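Local coordinates for beta-lactamase II (Erythrobacter litoralis, PDB 6V73), which probably hydrolyses beta-lactam antibiotics to substituted beta-amino acids with the aid of bound zinc, as a class B metallo-beta-lactamase, at residues Val65-Thr70 and Gly103-Leu108; Ala97-Met102 and Glu128-Ala133; Cys184-Gly189 and Arg220-Ser225. All coordinates share one frame; numbering follows the deposited sequence.

In the fold
Contacts 2 and 3 supply ligands to the two zinc ions, 3.5 Å apart (ZN to ZN). Contact 2 carries His-98 and Asp-100, ligands of separate zincs; contact 3 supplies Cys-184, whose SG comes within 3.6 Å of Asp-100 OD1 because both bind the same metal. The centres of these two contacts are about 20 Å apart, yet they touch at the shared zinc and where Lys-101 NZ lies 2.9 Å from Ser-225 OG. Contact 1 adjoins contact 2, centres about 8 Å apart, and brings the Trp-69 side chain to about 6 Å from a zinc. There Thr-67 N reaches Lys-101 O at 3.0 Å, a probable hydrogen bond. Contacts 1 and 3 do not touch.

Contact 1. Residues Val65-Thr70 and Gly103-Leu108; sequences VDTAWT and GGMAAL
The hydroxyl of Thr-67 meets the turn at Gly-103 and Gly-104, and this is the tight part of the contact. Gly-104 N donates to Thr-67 OG1 over 3.0 Å in a nearly straight bond, 172° at the hydrogen. The same OG1 donates to Ala-68 O at 2.9 Å, arriving in the carbonyl plane on a lone pair. Both bonds follow from a chi1 of 74°, which tucks OG1 between the threonine's own N and carbonyl carbon and fixes the rotation of the side chain. Gly-103 N is almost as near to OG1, but its angle is too poor for a hydrogen bond. The methyl goes elsewhere: CG2 packs obliquely on Leu-108 CD1 at 3.6 Å, so one buried side chain serves a polar turn and an apolar helix flank.

Close backbone packing extends toward Thr-70. The CA atoms of Trp-69 and Gly-103 are 4.8 Å apart, a closeness consistent with the missing side chain, and Gly-103 CA makes a CH...O contact of 3.3 Å with Trp-69 O. Beyond it the contact loosens. Thr-70, partly exposed, approaches Gly-104 through its backbone, O to CA at 3.8 Å, while its OG1 caps Gln-73 N.

Two helix starts therefore lie side by side: Thr-70 is the N-cap residue before helix 71-85, and Gly-104 holds that position before helix 105-110. Thr-67 also packs on Thr-74 of the former helix, while Trp-69 faces the sheet, touching strands 34-41 and 49-58.

Contact 2. Residues Ala97-Met102 and Glu128-Ala133; sequences AHQDKM and EGLVPA. With ZN (zinc ion), chain B; ZN (zinc ion), chain C.
Leu-130 places CG anti to its carbonyl carbon (chi1 -56°), and an extended chi2 of 162° spreads its two methyls over the backbone of 97-102. Leu-130 CD1 lies 3.6 Å from Ala-97 C and equally near His-98 C; CD2 comes to 3.8 Å from Met-102 O and also meets Gln-99. The leucine thus packs on main-chain atoms from Ala-97 to Met-102, along the short helix. Met-102 answers in the reverse direction: its chain runs out extended and then bends at chi3 (62°), bringing CE to 3.1 Å from Val-131 O, a tight approach of a methyl to a carbonyl oxygen.

No direct hydrogen bond crosses between the segments. A water takes that part, donating to Met-102 O at 2.7 Å and accepting from Val-131 N at 2.8 Å. At the opposite end, Glu-128 CG lies at the edge of the His-98 ring, near its plane, 4.4 Å from CD2.

Segment 97-102 carries the last two ligands of the His-X-His-X-Asp motif of metallo-beta-lactamases, begun by His-96. His-98 ND1 binds one zinc at 2.1 Å, alongside His-96 and His-165, while its NE2 is hydrogen-bonded to Asp-199; the ring is anchored at both nitrogens, which should restrict its rotation. Asp-100 OD1 binds the second zinc at 2.5 Å with Cys-184 and His-226. His-98 O accepts from both Lys-101 N and Met-102 N, closing the first turn of the helix.

Segment 128-133 runs between helix 119-124 and strand 135-136. Val-131 packs on helix 105-110, Pro-132 on helix 119-124, and Ala-133 reaches strand 114-117, so the loop lies between helix 99-102 and the sheet near its outermost strand, 135-136.

Contact 3. Residues Cys184-Gly189 and Arg220-Ser225; sequences CMIKAG and RTIAMS. With ZN (zinc ion), chain C.
Met-224 is the largest bump here, folded over the backbone of Ile-186 to Ala-188. Its chi1 of 72° sets CG between its own N and carbonyl carbon, and further bends at chi2 and chi3 lay the thioether across the opposing chain. CB sits 3.4 Å from Ile-186 O, and SD rests 3.5 Å from the carbonyl carbon C of Lys-187, close to Ala-188 N as well. From the other segment, Ile-186 pushes its CG2 branch into the notch between Ile-222 and Met-224, 4.1 Å from Ile-222 CG2 and 4.2 Å from Met-224 SD. It crosses each of those side chains at about a right angle, so contact is made by single branches rather than along whole chains.

The fit becomes polar toward the zinc. Ser-225 OG nestles in the angle between the backbone N and the sulfur of Cys-184, 3.1 Å from SG; its approach to N is equally short but too poorly angled for a hydrogen bond, and OG has a weak one with Lys-101 NZ. Cys-184 SG binds zinc at 2.3 Å. Lys-187 curls back along its own segment: NZ donates in the carbonyl plane to Cys-184 O at 3.0 Å, and also to Leu-194 O, tying down the backbone of the metal ligand.

Strand 221-223 is an outermost strand of the four-stranded sheet, beside 179-181, on which Ile-222 and Ser-225 also pack. Helix 233-243 covers Ile-186, Ile-222 and Met-224 together, while Phe-212 of helix 205-215 meets Ile-186, so the interlocked side chains lie between sheet and helices.

Contact 1. Residues Val65-Thr70 and Gly103-Leu108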
loop_
_atom_site.group_PDB
_atom_site.type_symbol
_atom_site.label_atom_id
_atom_site.label_comp_id
_atom_site.label_asym_id
_atom_site.label_seq_id
_atom_site.Cartn_x
_atom_site.Cartn_y
_atom_site.Cartn_z
ATOM N N VAL A 65 -18.167 11.187 10.586
ATOM C CA VAL A 65 -16.912 11.557 9.937
ATOM C C VAL A 65 -16.299 10.286 9.372
ATOM O O VAL A 65 -15.886 9.400 10.129
ATOM C CB VAL A 65 -15.943 12.270 10.888
ATOM C CG1 VAL A 65 -14.692 12.680 10.116
ATOM C CG2 VAL A 65 -16.601 13.498 11.494
ATOM N N ASP A 66 -16.272 10.206 8.040
ATOM C CA ASP A 66 -15.713 9.113 7.249
ATOM C C ASP A 66 -16.564 7.846 7.271
ATOM O O ASP A 66 -17.206 7.525 8.282
ATOM C CB ASP A 66 -14.283 8.817 7.696
ATOM C CG ASP A 66 -13.294 9.860 7.163
ATOM O OD1 ASP A 66 -12.266 10.126 7.821
ATOM O OD2 ASP A 66 -13.572 10.448 6.090
ATOM N N THR A 67 -16.598 7.139 6.140
ATOM C CA THR A 67 -17.271 5.853 6.068
ATOM C C THR A 67 -16.329 4.759 6.565
ATOM O O THR A 67 -15.196 5.013 6.965
ATOM C CB THR A 67 -17.749 5.560 4.645
ATOM O OG1 THR A 67 -16.635 5.217 3.813
ATOM C CG2 THR A 67 -18.470 6.759 4.055
ATOM N N ALA A 68 -16.808 3.529 6.594
ATOM C CA ALA A 68 -15.916 2.405 6.832
ATOM C C ALA A 68 -15.300 1.996 5.497
ATOM O O ALA A 68 -15.443 2.698 4.491
ATOM C CB ALA A 68 -16.674 1.262 7.498
ATOM N N TRP A 69 -14.631 0.838 5.452
ATOM C CA TRP A 69 -14.007 0.426 4.193
ATOM C C TRP A 69 -15.041 0.040 3.134
ATOM O O TRP A 69 -14.792 0.236 1.942
ATOM C CB TRP A 69 -13.055 -0.752 4.415
ATOM C CG TRP A 69 -11.793 -0.469 5.192
ATOM C CD1 TRP A 69 -11.611 -0.595 6.543
ATOM C CD2 TRP A 69 -10.522 -0.078 4.650
ATOM N NE1 TRP A 69 -10.313 -0.272 6.878
ATOM C CE2 TRP A 69 -9.623 0.048 5.737
ATOM C CE3 TRP A 69 -10.060 0.196 3.356
ATOM C CZ2 TRP A 69 -8.280 0.440 5.568
ATOM C CZ3 TRP A 69 -8.708 0.588 3.187
ATOM C CH2 TRP A 69 -7.841 0.694 4.291
ATOM N N THR A 70 -16.190 -0.521 3.542
ATOM C CA THR A 70 -17.173 -1.110 2.635
ATOM C C THR A 70 -18.575 -0.595 2.937
ATOM O O THR A 70 -18.858 -0.088 4.028
ATOM C CB THR A 70 -17.225 -2.641 2.745
ATOM O OG1 THR A 70 -17.658 -2.997 4.069
ATOM C CG2 THR A 70 -15.863 -3.259 2.474
ATOM N N GLY A 103 -15.278 4.419 1.143
ATOM C CA GLY A 103 -15.685 3.138 0.590
ATOM C C GLY A 103 -17.170 2.831 0.722
ATOM O O GLY A 103 -17.727 2.118 -0.115
ATOM N N GLY A 104 -17.836 3.359 1.760
ATOM C CA GLY A 104 -19.252 3.077 1.958
ATOM C C GLY A 104 -20.221 4.188 1.576
ATOM O O GLY A 104 -21.347 4.243 2.095
ATOM N N MET A 105 -19.799 5.084 0.674
ATOM C CA MET A 105 -20.649 6.204 0.268
ATOM C C MET A 105 -22.006 5.735 -0.238
ATOM O O MET A 105 -23.022 6.399 -0.001
ATOM C CB MET A 105 -19.959 7.037 -0.815
ATOM C CG MET A 105 -18.774 7.867 -0.337
ATOM S SD MET A 105 -19.218 9.333 0.645
ATOM C CE MET A 105 -20.672 9.919 -0.197
ATOM N N ALA A 106 -22.048 4.599 -0.947
ATOM C CA ALA A 106 -23.316 4.131 -1.508
ATOM C C ALA A 106 -24.302 3.749 -0.415
ATOM O O ALA A 106 -25.509 3.983 -0.551
ATOM C CB ALA A 106 -23.076 2.944 -2.445
ATOM N N ALA A 107 -23.810 3.184 0.687
ATOM C CA ALA A 107 -24.705 2.850 1.787
ATOM C C ALA A 107 -25.282 4.107 2.433
ATOM O O ALA A 107 -26.446 4.116 2.853
ATOM C CB ALA A 107 -23.974 1.993 2.815
ATOM N N LEU A 108 -24.487 5.177 2.521
ATOM C CA LEU A 108 -24.995 6.433 3.064
ATOM C C LEU A 108 -26.093 6.994 2.174
ATOM O O LEU A 108 -27.173 7.372 2.651
ATOM C CB LEU A 108 -23.864 7.449 3.195
ATOM C CG LEU A 108 -22.728 7.129 4.147
ATOM C CD1 LEU A 108 -21.755 8.307 4.192
ATOM C CD2 LEU A 108 -23.279 6.842 5.529
#

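Contact 2. Residues Ala97-Met102 and Glu128-Ala133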
loop_
_atom_site.group_PDB
_atom_site.type_symbol
_atom_site.label_atom_id
_atom_site.label_comp_id
_atom_site.label_asym_id
_atom_site.label_seq_id
_atom_site.Cartn_x
_atom_site.Cartn_y
_atom_site.Cartn_z
ATOM N N ALA A 97 -10.534 11.110 -0.976
ATOM C CA ALA A 97 -11.053 10.103 -1.904
ATOM C C ALA A 97 -10.172 8.853 -1.892
ATOM O O ALA A 97 -9.529 8.496 -2.875
ATOM C CB ALA A 97 -11.156 10.675 -3.311
ATOM N N HIS A 98 -10.171 8.168 -0.754
ATOM C CA HIS A 98 -9.577 6.837 -0.663
ATOM C C HIS A 98 -10.601 5.907 -0.038
ATOM O O HIS A 98 -11.541 6.345 0.634
ATOM C CB HIS A 98 -8.270 6.798 0.171
ATOM C CG HIS A 98 -7.047 7.210 -0.588
ATOM N ND1 HIS A 98 -5.860 7.520 0.039
ATOM C CD2 HIS A 98 -6.823 7.357 -1.920
ATOM C CE1 HIS A 98 -4.958 7.851 -0.871
ATOM N NE2 HIS A 98 -5.517 7.763 -2.068
ATOM N N GLN A 99 -10.386 4.610 -0.232
ATOM C CA GLN A 99 -11.423 3.646 0.106
ATOM C C GLN A 99 -11.680 3.557 1.605
ATOM O O GLN A 99 -12.819 3.301 2.011
ATOM C CB GLN A 99 -11.078 2.268 -0.441
ATOM C CG GLN A 99 -12.278 1.353 -0.405
ATOM C CD GLN A 99 -11.901 -0.080 -0.624
ATOM O OE1 GLN A 99 -10.947 -0.386 -1.344
ATOM N NE2 GLN A 99 -12.640 -0.979 0.005
ATOM N N ASP A 100 -10.658 3.741 2.447
ATOM C CA ASP A 100 -10.943 3.681 3.878
ATOM C C ASP A 100 -11.804 4.849 4.356
ATOM O O ASP A 100 -12.438 4.735 5.410
ATOM C CB ASP A 100 -9.649 3.617 4.694
ATOM C CG ASP A 100 -8.629 4.637 4.263
ATOM O OD1 ASP A 100 -7.802 5.024 5.113
ATOM O OD2 ASP A 100 -8.649 5.042 3.075
ATOM N N LYS A 101 -11.854 5.963 3.609
ATOM C CA LYS A 101 -12.649 7.114 4.015
ATOM C C LYS A 101 -13.962 7.265 3.249
ATOM O O LYS A 101 -14.911 7.840 3.798
ATOM C CB LYS A 101 -11.824 8.418 3.893
ATOM C CG LYS A 101 -10.520 8.447 4.741
ATOM C CD LYS A 101 -10.692 7.581 6.005
ATOM C CE LYS A 101 -10.217 8.227 7.258
ATOM N NZ LYS A 101 -10.266 7.275 8.388
ATOM N N MET A 102 -14.053 6.739 2.019
ATOM C CA MET A 102 -15.242 6.884 1.183
ATOM C C MET A 102 -15.774 5.556 0.645
ATOM O O MET A 102 -16.626 5.564 -0.254
ATOM C CB MET A 102 -14.946 7.810 -0.004
ATOM C CG MET A 102 -14.638 9.230 0.400
ATOM S SD MET A 102 -14.480 10.368 -0.996
ATOM C CE MET A 102 -16.095 10.325 -1.768
ATOM N N GLU A 128 -11.031 6.572 -8.652
ATOM C CA GLU A 128 -10.621 5.706 -7.556
ATOM C C GLU A 128 -11.577 4.532 -7.332
ATOM O O GLU A 128 -11.341 3.728 -6.427
ATOM C CB GLU A 128 -10.496 6.546 -6.276
ATOM C CG GLU A 128 -9.317 6.151 -5.401
ATOM C CD GLU A 128 -8.000 6.235 -6.145
ATOM O OE1 GLU A 128 -7.247 5.236 -6.147
ATOM O OE2 GLU A 128 -7.726 7.303 -6.738
ATOM N N GLY A 129 -12.639 4.414 -8.127
ATOM C CA GLY A 129 -13.688 3.453 -7.854
ATOM C C GLY A 129 -14.639 3.842 -6.738
ATOM O O GLY A 129 -15.212 2.965 -6.089
ATOM N N LEU A 130 -14.828 5.135 -6.486
ATOM C CA LEU A 130 -15.590 5.591 -5.332
ATOM C C LEU A 130 -16.664 6.567 -5.781
ATOM O O LEU A 130 -16.523 7.239 -6.805
ATOM C CB LEU A 130 -14.692 6.257 -4.280
ATOM C CG LEU A 130 -13.524 5.424 -3.757
ATOM C CD1 LEU A 130 -12.473 6.308 -3.087
ATOM C CD2 LEU A 130 -14.005 4.361 -2.781
ATOM N N VAL A 131 -17.742 6.632 -5.006
ATOM C CA VAL A 131 -18.880 7.497 -5.317
ATOM C C VAL A 131 -18.642 8.893 -4.749
ATOM O O VAL A 131 -18.281 9.025 -3.572
ATOM C CB VAL A 131 -20.186 6.892 -4.776
ATOM C CG1 VAL A 131 -21.377 7.779 -5.125
ATOM C CG2 VAL A 131 -20.375 5.481 -5.331
ATOM N N PRO A 132 -18.821 9.954 -5.540
ATOM C CA PRO A 132 -18.734 11.318 -4.988
ATOM C C PRO A 132 -19.809 11.590 -3.934
ATOM O O PRO A 132 -20.909 11.031 -3.972
ATOM C CB PRO A 132 -18.949 12.217 -6.216
ATOM C CG PRO A 132 -18.884 11.315 -7.414
ATOM C CD PRO A 132 -19.261 9.948 -6.943
ATOM N N ALA A 133 -19.490 12.488 -3.002
ATOM C CA ALA A 133 -20.505 13.028 -2.104
ATOM C C ALA A 133 -21.503 13.887 -2.882
ATOM O O ALA A 133 -21.263 14.300 -4.015
ATOM C CB ALA A 133 -19.855 13.853 -0.984
HETATM ZN ZN ZN B . -5.812 7.930 2.100
HETATM ZN ZN ZN C . -5.619 6.175 5.172
HETATM O O HOH W 1 -17.602 4.997 -2.687
#

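Contact 3. Residues Cys184-Gly189 and Arg220-Ser225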
loop_
_atom_site.group_PDB
_atom_site.type_symbol
_atom_site.label_atom_id
_atom_site.label_comp_id
_atom_site.label_asym_id
_atom_site.label_seq_id
_atom_site.Cartn_x
_atom_site.Cartn_y
_atom_site.Cartn_z
ATOM N N CYS A 184 -5.835 10.828 7.571
ATOM C CA CYS A 184 -4.653 10.074 7.188
ATOM C C CYS A 184 -3.416 10.942 7.045
ATOM O O CYS A 184 -2.314 10.397 6.888
ATOM C CB CYS A 184 -4.896 9.342 5.873
ATOM S SG CYS A 184 -6.314 8.237 5.889
ATOM N N MET A 185 -3.568 12.269 7.102
ATOM C CA MET A 185 -2.399 13.139 7.062
ATOM C C MET A 185 -1.529 12.953 8.298
ATOM O O MET A 185 -0.296 12.971 8.208
ATOM C CB MET A 185 -2.841 14.591 6.942
ATOM C CG MET A 185 -1.708 15.574 7.156
ATOM S SD MET A 185 -2.182 17.288 6.877
ATOM C CE MET A 185 -3.196 17.602 8.313
ATOM N N ILE A 186 -2.155 12.784 9.457
ATOM C CA ILE A 186 -1.451 12.690 10.726
ATOM C C ILE A 186 -1.190 11.226 11.019
ATOM O O ILE A 186 -2.090 10.383 10.880
ATOM C CB ILE A 186 -2.266 13.334 11.860
ATOM C CG1 ILE A 186 -2.423 14.836 11.631
ATOM C CG2 ILE A 186 -1.614 13.049 13.199
ATOM C CD1 ILE A 186 -1.124 15.639 11.752
ATOM N N LYS A 187 0.043 10.918 11.411
ATOM C CA LYS A 187 0.421 9.571 11.797
ATOM C C LYS A 187 0.925 9.592 13.236
ATOM O O LYS A 187 1.096 10.655 13.838
ATOM C CB LYS A 187 1.470 9.003 10.830
ATOM C CG LYS A 187 0.907 7.983 9.842
ATOM C CD LYS A 187 0.192 8.627 8.661
ATOM C CE LYS A 187 -0.576 7.561 7.893
ATOM N NZ LYS A 187 -0.738 7.903 6.463
ATOM N N ALA A 188 1.160 8.402 13.788
ATOM C CA ALA A 188 1.303 8.260 15.229
ATOM C C ALA A 188 2.628 8.848 15.717
ATOM O O ALA A 188 3.571 9.048 14.953
ATOM C CB ALA A 188 1.192 6.789 15.629
ATOM N N GLY A 189 2.686 9.120 17.025
ATOM C CA GLY A 189 3.866 9.733 17.619
ATOM C C GLY A 189 5.123 8.891 17.525
ATOM O O GLY A 189 6.228 9.417 17.699
ATOM N N ARG A 220 -5.782 18.832 22.807
ATOM C CA ARG A 220 -4.829 17.912 23.403
ATOM C C ARG A 220 -5.034 16.476 22.955
ATOM O O ARG A 220 -4.096 15.679 23.043
ATOM C CB ARG A 220 -4.905 17.986 24.932
ATOM C CG ARG A 220 -3.742 18.741 25.578
ATOM C CD ARG A 220 -3.205 19.875 24.686
ATOM N NE ARG A 220 -2.067 20.567 25.295
ATOM C CZ ARG A 220 -2.166 21.637 26.084
ATOM N NH1 ARG A 220 -1.070 22.193 26.591
ATOM N NH2 ARG A 220 -3.358 22.161 26.363
ATOM N N THR A 221 -6.225 16.127 22.482
ATOM C CA THR A 221 -6.503 14.795 21.966
ATOM C C THR A 221 -6.474 14.851 20.445
ATOM O O THR A 221 -7.272 15.571 19.829
ATOM C CB THR A 221 -7.847 14.279 22.473
ATOM O OG1 THR A 221 -7.834 14.258 23.908
ATOM C CG2 THR A 221 -8.115 12.873 21.961
ATOM N N ILE A 222 -5.548 14.102 19.849
ATOM C CA ILE A 222 -5.333 14.088 18.407
ATOM C C ILE A 222 -5.702 12.706 17.886
ATOM O O ILE A 222 -4.996 11.725 18.157
ATOM C CB ILE A 222 -3.884 14.426 18.038
ATOM C CG1 ILE A 222 -3.476 15.802 18.589
ATOM C CG2 ILE A 222 -3.711 14.330 16.523
ATOM C CD1 ILE A 222 -4.406 16.925 18.246
ATOM N N ALA A 223 -6.785 12.626 17.118
ATOM C CA ALA A 223 -7.207 11.377 16.504
ATOM C C ALA A 223 -6.753 11.328 15.051
ATOM O O ALA A 223 -6.488 12.358 14.424
ATOM C CB ALA A 223 -8.726 11.219 16.593
ATOM N N MET A 224 -6.660 10.109 14.518
ATOM C CA MET A 224 -6.203 9.921 13.144
ATOM C C MET A 224 -6.733 8.597 12.610
ATOM O O MET A 224 -7.305 7.791 13.347
ATOM C CB MET A 224 -4.678 9.969 13.054
ATOM C CG MET A 224 -4.007 8.749 13.643
ATOM S SD MET A 224 -2.394 9.132 14.345
ATOM C CE MET A 224 -2.841 9.814 15.940
ATOM N N SER A 225 -6.497 8.367 11.316
ATOM C CA SER A 225 -7.170 7.271 10.624
ATOM C C SER A 225 -6.638 5.897 11.019
ATOM O O SER A 225 -7.399 4.924 11.028
ATOM C CB SER A 225 -7.047 7.440 9.112
ATOM O OG SER A 225 -7.666 8.637 8.681
HETATM ZN ZN ZN C . -5.619 6.175 5.172
#